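Putative phosphoenolpyruvate-dependent sugar phosphotransferase system (PTS) permease (Klebsiella pneumoniae subsp. pneumoniae, PDB 3MTQ) probably acts as the cytoplasmic IIA component of a mannose-family sugar phosphotransferase system, passing phosphate toward a sugar during its uptake. Local coordinates at residues Y24-H29 against P113-L118; G45-I50 against D117-A122; A69-F74 against L99-F104. All blocks are in the same frame, centred on the assembly; numbering follows the deposited sequence.

Contact 1 (Y24-H29 against P113-L118); sequences YIFASH and PLIIDL
Phe-26 and Ile-115 meet through matching first torsions: CG of Phe-26 (chi1 -60°) and CG1 of Ile-115 (chi1 -53°) each lie beside the backbone N and anti to the carbonyl carbon. The same torsion puts Ile-115 CG2 anti to the backbone N, so both arms of the isoleucine face the ring. For Phe-26 a chi2 of only -12° turns the ring so that its plane nearly contains the bond between CA and CB. The isoleucine comes from the opposite direction and spreads its arms over the CE1-CZ side of the ring. Its CG2 methyl stands at the edge, near the ring plane, 3.6 Å from Phe-26 CZ. Ile-115 CG1 and CD1 are displaced to one side of that plane: CG1 lies 3.8 Å from Phe-26 CZ, and CD1 reaches Phe-26 CE1 at 3.6 Å.

The second half of the contact is looser. Tyr-24 also points at the helix, yet in the conformer described its OH is 4.3 Å from Leu-118 O and makes no hydrogen bond to it; the side chain of Leu-118 comes closest where its CB lies 4.6 Å from Tyr-24 CE1. With Phe-26 against Ile-115 and the tyrosine ring beside Leu-118, the 166 Å² buried is mainly apolar, and all four touching residues are buried.

Strand 22-29 is central in the parallel sheet: its backbone bonds to strand 50-55 through His-51 on one flank and to strand 79-84 through Ile-81 and Ile-83 on the other. Tyr-24 and Phe-26 look to the sheet face that helix 112-120 covers, beside helix 32-44, where Val-40 touches Ile-115 and Ala-33 touches Phe-26. Behind the contact, Leu-118 leans on Leu-130 and Ala-134 of helix 127-141.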
loop_
_atom_site.group_PDB
_atom_site.type_symbol
_atom_site.label_atom_id
_atom_site.label_comp_id
_atom_site.label_asym_id
_atom_site.label_seq_id
_atom_site.Cartn_x
_atom_site.Cartn_y
_atom_site.Cartn_z
ATOM N N TYR A 24 -12.817 -10.642 1.414
ATOM C CA TYR A 24 -12.056 -9.427 1.109
ATOM C C TYR A 24 -11.705 -9.375 -0.376
ATOM O O TYR A 24 -11.385 -10.422 -0.998
ATOM C CB TYR A 24 -10.768 -9.360 1.944
ATOM C CG TYR A 24 -10.927 -9.589 3.440
ATOM C CD1 TYR A 24 -10.906 -8.523 4.341
ATOM C CD2 TYR A 24 -11.068 -10.870 3.953
ATOM C CE1 TYR A 24 -11.035 -8.736 5.696
ATOM C CE2 TYR A 24 -11.210 -11.093 5.309
ATOM C CZ TYR A 24 -11.192 -10.018 6.178
ATOM O OH TYR A 24 -11.318 -10.283 7.523
ATOM N N ILE A 25 -11.773 -8.173 -0.949
ATOM C CA ILE A 25 -11.332 -7.919 -2.312
ATOM C C ILE A 25 -10.258 -6.813 -2.223
ATOM O O ILE A 25 -10.471 -5.744 -1.571
ATOM C CB ILE A 25 -12.436 -7.443 -3.251
ATOM C CG1 ILE A 25 -13.471 -8.525 -3.505
ATOM C CG2 ILE A 25 -11.801 -6.927 -4.575
ATOM C CD1 ILE A 25 -14.763 -7.981 -4.131
ATOM N N PHE A 26 -9.099 -7.105 -2.773
ATOM C CA PHE A 26 -8.090 -6.086 -3.022
ATOM C C PHE A 26 -8.231 -5.722 -4.465
ATOM O O PHE A 26 -8.154 -6.610 -5.375
ATOM C CB PHE A 26 -6.639 -6.527 -2.788
ATOM C CG PHE A 26 -6.304 -6.984 -1.383
ATOM C CD1 PHE A 26 -7.164 -6.792 -0.294
ATOM C CD2 PHE A 26 -5.064 -7.574 -1.158
ATOM C CE1 PHE A 26 -6.802 -7.250 0.971
ATOM C CE2 PHE A 26 -4.699 -8.003 0.106
ATOM C CZ PHE A 26 -5.564 -7.848 1.162
ATOM N N ALA A 27 -8.461 -4.433 -4.706
ATOM C CA ALA A 27 -8.665 -3.931 -6.055
ATOM C C ALA A 27 -7.703 -2.803 -6.420
ATOM O O ALA A 27 -7.582 -1.802 -5.729
ATOM C CB ALA A 27 -10.103 -3.533 -6.293
ATOM N N SER A 28 -6.967 -2.994 -7.498
ATOM C CA SER A 28 -5.932 -2.004 -7.878
ATOM C C SER A 28 -5.780 -1.792 -9.379
ATOM O O SER A 28 -6.145 -2.661 -10.191
ATOM C CB SER A 28 -4.573 -2.406 -7.271
ATOM O OG SER A 28 -4.039 -3.574 -7.952
ATOM N N HIS A 29 -5.212 -0.628 -9.721
ATOM C CA HIS A 29 -4.594 -0.413 -11.034
ATOM C C HIS A 29 -3.412 -1.354 -11.097
ATOM O O HIS A 29 -2.516 -1.345 -10.288
ATOM C CB HIS A 29 -4.099 1.036 -11.207
ATOM C CG HIS A 29 -5.177 2.079 -11.214
ATOM N ND1 HIS A 29 -5.779 2.540 -10.059
ATOM C CD2 HIS A 29 -5.687 2.819 -12.226
ATOM C CE1 HIS A 29 -6.657 3.477 -10.371
ATOM N NE2 HIS A 29 -6.604 3.685 -11.676
ATOM N N PRO A 113 -0.204 -2.362 6.645
ATOM C CA PRO A 113 -0.643 -2.380 8.036
ATOM C C PRO A 113 -2.155 -2.559 8.151
ATOM O O PRO A 113 -2.638 -3.276 9.046
ATOM C CB PRO A 113 -0.237 -0.991 8.568
ATOM C CG PRO A 113 0.523 -0.282 7.468
ATOM C CD PRO A 113 0.723 -1.278 6.298
ATOM N N LEU A 114 -2.925 -1.894 7.300
ATOM C CA LEU A 114 -4.404 -2.005 7.314
ATOM C C LEU A 114 -4.910 -3.419 7.216
ATOM O O LEU A 114 -5.728 -3.892 8.018
ATOM C CB LEU A 114 -5.024 -1.161 6.211
ATOM C CG LEU A 114 -6.527 -1.293 5.993
ATOM C CD1 LEU A 114 -7.258 -0.752 7.236
ATOM C CD2 LEU A 114 -6.922 -0.525 4.742
ATOM N N ILE A 115 -4.394 -4.138 6.224
ATOM C CA ILE A 115 -4.742 -5.516 6.081
ATOM C C ILE A 115 -4.365 -6.422 7.267
ATOM O O ILE A 115 -5.178 -7.229 7.717
ATOM C CB ILE A 115 -4.155 -6.055 4.740
ATOM C CG1 ILE A 115 -4.592 -5.160 3.596
ATOM C CG2 ILE A 115 -4.624 -7.488 4.573
ATOM C CD1 ILE A 115 -6.058 -4.866 3.592
ATOM N N ILE A 116 -3.177 -6.255 7.819
ATOM C CA ILE A 116 -2.748 -7.008 8.992
ATOM C C ILE A 116 -3.673 -6.751 10.207
ATOM O O ILE A 116 -4.089 -7.684 10.920
ATOM C CB ILE A 116 -1.292 -6.671 9.355
ATOM C CG1 ILE A 116 -0.347 -7.215 8.268
ATOM C CG2 ILE A 116 -0.913 -7.303 10.682
ATOM C CD1 ILE A 116 -0.658 -8.646 7.927
ATOM N N ASP A 117 -4.004 -5.483 10.446
ATOM C CA ASP A 117 -4.900 -5.131 11.563
ATOM C C ASP A 117 -6.298 -5.738 11.405
ATOM O O ASP A 117 -6.883 -6.251 12.372
ATOM C CB ASP A 117 -5.023 -3.614 11.747
ATOM C CG ASP A 117 -5.325 -3.226 13.193
ATOM O OD1 ASP A 117 -4.423 -3.441 14.024
ATOM O OD2 ASP A 117 -6.446 -2.743 13.521
ATOM N N LEU A 118 -6.847 -5.680 10.196
ATOM C CA LEU A 118 -8.132 -6.307 9.866
ATOM C C LEU A 118 -8.114 -7.822 10.120
ATOM O O LEU A 118 -9.055 -8.374 10.703
ATOM C CB LEU A 118 -8.519 -6.034 8.406
ATOM C CG LEU A 118 -8.968 -4.592 8.112
ATOM C CD1 LEU A 118 -9.045 -4.255 6.598
ATOM C CD2 LEU A 118 -10.304 -4.370 8.808
#

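Contact 2 (G45-I50 against D117-A122); sequences GKQPDI and DLLISA
Within 117-122, Leu-119 makes the contact, meeting Gln-47 and Ile-50 of the loop that joins helix 32-44 to edge strand 50-55 of the parallel α/β sheet. The apolar pairing is the weaker half: Ile-50 CD1 and Leu-119 CD1 are 4.4 Å apart, at the limit of van der Waals contact. Leu-119 also packs on Val-40 and Leu-44 of helix 32-44 and on Tyr-24 of strand 22-29.

Contact between methyl and amide is closer. Leu-119 CD1 is 3.9 Å from Gln-47 CD and nearly as far from both heteroatoms of the group, which places the methyl over the amide rather than beyond either end. Gln-47 OE1 also lies 3.9 Å from Leu-119 CD2, so the oxygen is near both tips of the leucine fork. A bend at chi2 (-66°) folds the glutamine chain back and turns its amide to the helix.

Hydrogen bonds stay within the segments. Gln-47 NE2 donates to Gly-45 O at 3.0 Å, with a bent N-H...O angle of 137° and the donor well above the carbonyl plane. This bond limits rotation of the amide that Leu-119 covers. A type I turn runs from Gln-47 to Ile-50, closed by Ile-50 N to Gln-47 O at 3.2 Å, and Glu-41 of helix 32-44 accepts from the backbone N of Gln-47.

The charged partners lie off to the side, where Asp-49 forms a salt bridge with Lys-21. With no hydrogen bond across and 97 Å² buried, attraction between the segments is probably chiefly dispersive: Gln-47 is bonded within the loop and to helix 32-44, and a leucine methyl lies over its amide face.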
loop_
_atom_site.group_PDB
_atom_site.type_symbol
_atom_site.label_atom_id
_atom_site.label_comp_id
_atom_site.label_asym_id
_atom_site.label_seq_id
_atom_site.Cartn_x
_atom_site.Cartn_y
_atom_site.Cartn_z
ATOM N N GLY A 45 0.388 -16.298 6.498
ATOM C CA GLY A 45 0.010 -17.501 5.739
ATOM C C GLY A 45 -1.054 -17.268 4.638
ATOM O O GLY A 45 -1.670 -16.209 4.557
ATOM N N LYS A 46 -1.297 -18.296 3.823
ATOM C CA LYS A 46 -2.242 -18.209 2.702
ATOM C C LYS A 46 -3.632 -17.697 3.095
ATOM O O LYS A 46 -4.150 -18.021 4.149
ATOM C CB LYS A 46 -2.342 -19.557 1.942
ATOM C CG LYS A 46 -1.363 -19.660 0.747
ATOM C CD LYS A 46 -0.745 -21.056 0.573
ATOM C CE LYS A 46 0.373 -21.084 -0.530
ATOM N NZ LYS A 46 1.535 -22.034 -0.209
ATOM N N GLN A 47 -4.205 -16.882 2.220
ATOM C CA GLN A 47 -5.450 -16.211 2.499
ATOM C C GLN A 47 -6.537 -16.589 1.497
ATOM O O GLN A 47 -6.801 -15.874 0.545
ATOM C CB GLN A 47 -5.229 -14.695 2.545
ATOM C CG GLN A 47 -4.266 -14.233 3.660
ATOM C CD GLN A 47 -4.815 -14.482 5.061
ATOM O OE1 GLN A 47 -6.024 -14.374 5.292
ATOM N NE2 GLN A 47 -3.921 -14.844 6.011
ATOM N N PRO A 48 -7.231 -17.694 1.776
ATOM C CA PRO A 48 -8.247 -18.206 0.876
ATOM C C PRO A 48 -9.421 -17.242 0.635
ATOM O O PRO A 48 -10.031 -17.302 -0.424
ATOM C CB PRO A 48 -8.726 -19.488 1.570
ATOM C CG PRO A 48 -8.351 -19.380 2.951
ATOM C CD PRO A 48 -7.164 -18.460 3.035
ATOM N N ASP A 49 -9.709 -16.339 1.582
ATOM C CA ASP A 49 -10.823 -15.419 1.422
ATOM C C ASP A 49 -10.484 -14.000 0.976
ATOM O O ASP A 49 -11.351 -13.099 1.032
ATOM C CB ASP A 49 -11.635 -15.397 2.712
ATOM C CG ASP A 49 -12.201 -16.767 3.033
ATOM O OD1 ASP A 49 -12.828 -17.345 2.112
ATOM O OD2 ASP A 49 -11.951 -17.281 4.150
ATOM N N ILE A 50 -9.255 -13.799 0.497
ATOM C CA ILE A 50 -8.879 -12.545 -0.155
ATOM C C ILE A 50 -8.847 -12.796 -1.640
ATOM O O ILE A 50 -8.156 -13.706 -2.099
ATOM C CB ILE A 50 -7.531 -12.019 0.318
ATOM C CG1 ILE A 50 -7.558 -11.730 1.849
ATOM C CG2 ILE A 50 -7.151 -10.769 -0.497
ATOM C CD1 ILE A 50 -6.203 -11.296 2.447
ATOM N N ASP A 117 -4.004 -5.483 10.446
ATOM C CA ASP A 117 -4.900 -5.131 11.563
ATOM C C ASP A 117 -6.298 -5.738 11.405
ATOM O O ASP A 117 -6.883 -6.251 12.372
ATOM C CB ASP A 117 -5.023 -3.614 11.747
ATOM C CG ASP A 117 -5.325 -3.226 13.193
ATOM O OD1 ASP A 117 -4.423 -3.441 14.024
ATOM O OD2 ASP A 117 -6.446 -2.743 13.521
ATOM N N LEU A 118 -6.847 -5.680 10.196
ATOM C CA LEU A 118 -8.132 -6.307 9.866
ATOM C C LEU A 118 -8.114 -7.822 10.120
ATOM O O LEU A 118 -9.055 -8.374 10.703
ATOM C CB LEU A 118 -8.519 -6.034 8.406
ATOM C CG LEU A 118 -8.968 -4.592 8.112
ATOM C CD1 LEU A 118 -9.045 -4.255 6.598
ATOM C CD2 LEU A 118 -10.304 -4.370 8.808
ATOM N N LEU A 119 -7.049 -8.496 9.684
ATOM C CA LEU A 119 -6.974 -9.935 9.828
ATOM C C LEU A 119 -6.792 -10.406 11.285
ATOM O O LEU A 119 -7.442 -11.380 11.689
ATOM C CB LEU A 119 -5.894 -10.505 8.892
ATOM C CG LEU A 119 -6.182 -10.414 7.388
ATOM C CD1 LEU A 119 -4.932 -10.913 6.601
ATOM C CD2 LEU A 119 -7.445 -11.179 6.949
ATOM N N ILE A 120 -5.931 -9.726 12.047
ATOM C CA ILE A 120 -5.792 -9.879 13.524
ATOM C C ILE A 120 -7.139 -9.803 14.272
ATOM O O ILE A 120 -7.475 -10.692 15.053
ATOM C CB ILE A 120 -4.834 -8.779 14.097
ATOM C CG1 ILE A 120 -3.379 -9.130 13.766
ATOM C CG2 ILE A 120 -5.011 -8.555 15.630
ATOM C CD1 ILE A 120 -2.414 -8.114 14.215
ATOM N N SER A 121 -7.900 -8.731 14.009
ATOM C CA SER A 121 -9.221 -8.529 14.592
ATOM C C SER A 121 -10.366 -9.198 13.859
ATOM O O SER A 121 -11.471 -8.737 13.872
ATOM C CB SER A 121 -9.462 -7.030 14.681
ATOM O OG SER A 121 -8.447 -6.472 15.467
ATOM N N ALA A 122 -10.116 -10.317 13.193
ATOM C CA ALA A 122 -11.090 -10.902 12.289
ATOM C C ALA A 122 -12.278 -11.594 12.957
ATOM O O ALA A 122 -13.306 -11.817 12.306
ATOM C CB ALA A 122 -10.392 -11.886 11.389
#

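Contact 3 (A69-F74 against L99-F104); sequences ALVARF and LSRPHF
Arg-101 packs its CD and guanidinium on Val-71, while its NH2 reaches Phe-74 O. In the conformer described here, Val-71 CG1 lies over one face of the guanidinium, toward its rim, 3.4 Å from Arg-101 NE; its 3.3 Å approach to Arg-101 CD is shorter than usual and doubtful in detail. The bend at chi3 (70°) swings the guanidinium across the valine and on to the backbone beyond.

At its edge the guanidinium is polar. Arg-101 NH2 donates to Phe-74 O at 2.7 Å, nearly straight (166°) and within the guanidinium plane, although it meets the carbonyl from above its plane. The outer side is looser and wet: one water accepts from Arg-101 NH1 at 3.0 Å and donates to both Phe-74 O, 2.7 Å away, and Ala-72 O. Val-71 O, 3.5 Å from Arg-101 NH1, makes no bond because the angle is poor.

Arginine thus ties carbonyls near the C-terminal end of helix 63-72 to the type II turn leading into strand 104-108. Helix 63-72 lies on one face of the parallel sheet, and 104-108 is its outermost strand on one side within the chain, strand order 2-1-3-4, in the α/β fold of mannose-type IIA domains.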
loop_
_atom_site.group_PDB
_atom_site.type_symbol
_atom_site.label_atom_id
_atom_site.label_comp_id
_atom_site.label_asym_id
_atom_site.label_seq_id
_atom_site.Cartn_x
_atom_site.Cartn_y
_atom_site.Cartn_z
ATOM N N ALA A 69 -19.147 -8.500 -12.215
ATOM C CA ALA A 69 -19.136 -9.951 -12.260
ATOM C C ALA A 69 -18.485 -10.535 -11.003
ATOM O O ALA A 69 -18.994 -11.503 -10.459
ATOM C CB ALA A 69 -18.392 -10.424 -13.517
ATOM N N LEU A 70 -17.366 -9.948 -10.555
ATOM C CA LEU A 70 -16.706 -10.389 -9.330
ATOM C C LEU A 70 -17.608 -10.241 -8.100
ATOM O O LEU A 70 -17.751 -11.191 -7.327
ATOM C CB LEU A 70 -15.389 -9.660 -9.098
ATOM C CG LEU A 70 -14.650 -9.967 -7.787
ATOM C CD1 LEU A 70 -14.255 -11.466 -7.712
ATOM C CD2 LEU A 70 -13.430 -9.087 -7.639
ATOM N N VAL A 71 -18.225 -9.070 -7.929
ATOM C CA VAL A 71 -19.066 -8.813 -6.749
ATOM C C VAL A 71 -20.323 -9.687 -6.728
ATOM O O VAL A 71 -20.724 -10.195 -5.676
ATOM C CB VAL A 71 -19.477 -7.315 -6.695
ATOM C CG1 VAL A 71 -20.436 -7.024 -5.532
ATOM C CG2 VAL A 71 -18.227 -6.451 -6.651
ATOM N N ALA A 72 -20.937 -9.840 -7.900
ATOM C CA ALA A 72 -22.130 -10.677 -8.094
ATOM C C ALA A 72 -21.928 -12.123 -7.627
ATOM O O ALA A 72 -22.898 -12.818 -7.352
ATOM C CB ALA A 72 -22.575 -10.652 -9.596
ATOM N N ARG A 73 -20.674 -12.561 -7.527
ATOM C CA ARG A 73 -20.349 -13.898 -7.047
ATOM C C ARG A 73 -20.641 -14.153 -5.553
ATOM O O ARG A 73 -20.802 -15.301 -5.161
ATOM C CB ARG A 73 -18.868 -14.187 -7.242
ATOM C CG ARG A 73 -18.370 -14.549 -8.656
ATOM C CD ARG A 73 -16.872 -14.934 -8.524
ATOM N NE ARG A 73 -16.649 -15.699 -7.277
ATOM C CZ ARG A 73 -15.461 -15.980 -6.727
ATOM N NH1 ARG A 73 -14.319 -15.623 -7.307
ATOM N NH2 ARG A 73 -15.422 -16.663 -5.590
ATOM N N PHE A 74 -20.670 -13.083 -4.736
ATOM C CA PHE A 74 -20.778 -13.181 -3.278
ATOM C C PHE A 74 -22.232 -13.054 -2.802
ATOM O O PHE A 74 -22.923 -12.106 -3.207
ATOM C CB PHE A 74 -19.921 -12.082 -2.633
ATOM C CG PHE A 74 -18.450 -12.214 -2.947
ATOM C CD1 PHE A 74 -17.874 -11.494 -3.981
ATOM C CD2 PHE A 74 -17.668 -13.104 -2.250
ATOM C CE1 PHE A 74 -16.537 -11.625 -4.272
ATOM C CE2 PHE A 74 -16.315 -13.269 -2.575
ATOM C CZ PHE A 74 -15.762 -12.522 -3.584
ATOM N N LEU A 99 -22.361 0.483 -2.821
ATOM C CA LEU A 99 -22.799 0.860 -1.485
ATOM C C LEU A 99 -24.324 0.605 -1.254
ATOM O O LEU A 99 -24.824 0.785 -0.139
ATOM C CB LEU A 99 -22.419 2.321 -1.198
ATOM C CG LEU A 99 -20.936 2.716 -1.321
ATOM C CD1 LEU A 99 -20.756 4.225 -1.330
ATOM C CD2 LEU A 99 -20.078 2.051 -0.223
ATOM N N SER A 100 -25.082 0.252 -2.301
ATOM C CA SER A 100 -26.481 -0.202 -2.115
ATOM C C SER A 100 -26.594 -1.708 -1.752
ATOM O O SER A 100 -27.684 -2.180 -1.403
ATOM C CB SER A 100 -27.339 0.094 -3.355
ATOM O OG SER A 100 -26.733 -0.413 -4.533
ATOM N N ARG A 101 -25.494 -2.461 -1.845
ATOM C CA ARG A 101 -25.486 -3.868 -1.413
ATOM C C ARG A 101 -25.540 -3.925 0.101
ATOM O O ARG A 101 -24.892 -3.133 0.774
ATOM C CB ARG A 101 -24.230 -4.628 -1.889
ATOM C CG ARG A 101 -24.294 -5.247 -3.291
ATOM C CD ARG A 101 -22.992 -5.936 -3.701
ATOM N NE ARG A 101 -22.725 -7.170 -2.963
ATOM C CZ ARG A 101 -23.008 -8.400 -3.386
ATOM N NH1 ARG A 101 -23.574 -8.592 -4.574
ATOM N NH2 ARG A 101 -22.702 -9.447 -2.607
ATOM N N PRO A 102 -26.302 -4.873 0.659
ATOM C CA PRO A 102 -26.148 -5.035 2.093
ATOM C C PRO A 102 -24.786 -5.671 2.425
ATOM O O PRO A 102 -24.214 -6.435 1.626
ATOM C CB PRO A 102 -27.283 -5.983 2.472
ATOM C CG PRO A 102 -27.467 -6.813 1.318
ATOM C CD PRO A 102 -27.249 -5.864 0.114
ATOM N N HIS A 103 -24.280 -5.342 3.600
ATOM C CA HIS A 103 -23.048 -5.937 4.129
ATOM C C HIS A 103 -21.826 -5.625 3.253
ATOM O O HIS A 103 -20.835 -6.334 3.285
ATOM C CB HIS A 103 -23.172 -7.455 4.308
ATOM C CG HIS A 103 -24.414 -7.923 5.024
ATOM N ND1 HIS A 103 -25.224 -8.922 4.526
ATOM C CD2 HIS A 103 -24.937 -7.584 6.229
ATOM C CE1 HIS A 103 -26.206 -9.162 5.374
ATOM N NE2 HIS A 103 -26.063 -8.354 6.416
ATOM N N PHE A 104 -21.904 -4.549 2.487
ATOM C CA PHE A 104 -20.820 -4.114 1.614
ATOM C C PHE A 104 -20.066 -2.954 2.236
ATOM O O PHE A 104 -20.665 -1.982 2.737
ATOM C CB PHE A 104 -21.379 -3.729 0.250
ATOM C CG PHE A 104 -20.340 -3.299 -0.737
ATOM C CD1 PHE A 104 -19.742 -4.216 -1.567
ATOM C CD2 PHE A 104 -19.975 -1.971 -0.826
ATOM C CE1 PHE A 104 -18.776 -3.821 -2.466
ATOM C CE2 PHE A 104 -19.022 -1.559 -1.713
ATOM C CZ PHE A 104 -18.422 -2.486 -2.549
HETATM O O HOH W 1 -24.402 -11.420 -5.319
#

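Contact 1 is core, with its centre about 3 Å from that of the chain, whereas contact 2 lies about 10 Å and contact 3 about 14 Å out. Contacts 1 and 2 share helix 112-120 and adjoin directly: Phe-26 CZ packs 3.7 Å from Ile-50 CG2, and Tyr-24 backs onto Leu-119. Contact 3 uses other elements and lies across the sheet, reaching strand 22-29 through Ile-25, which touches Leu-70 and Phe-74. The chemistry changes outward: aromatic ring against a branched aliphatic side chain at the centre, methyls over an amide at the loop, then a guanidinium with backbone carbonyl and water, which alone bonds across its interface.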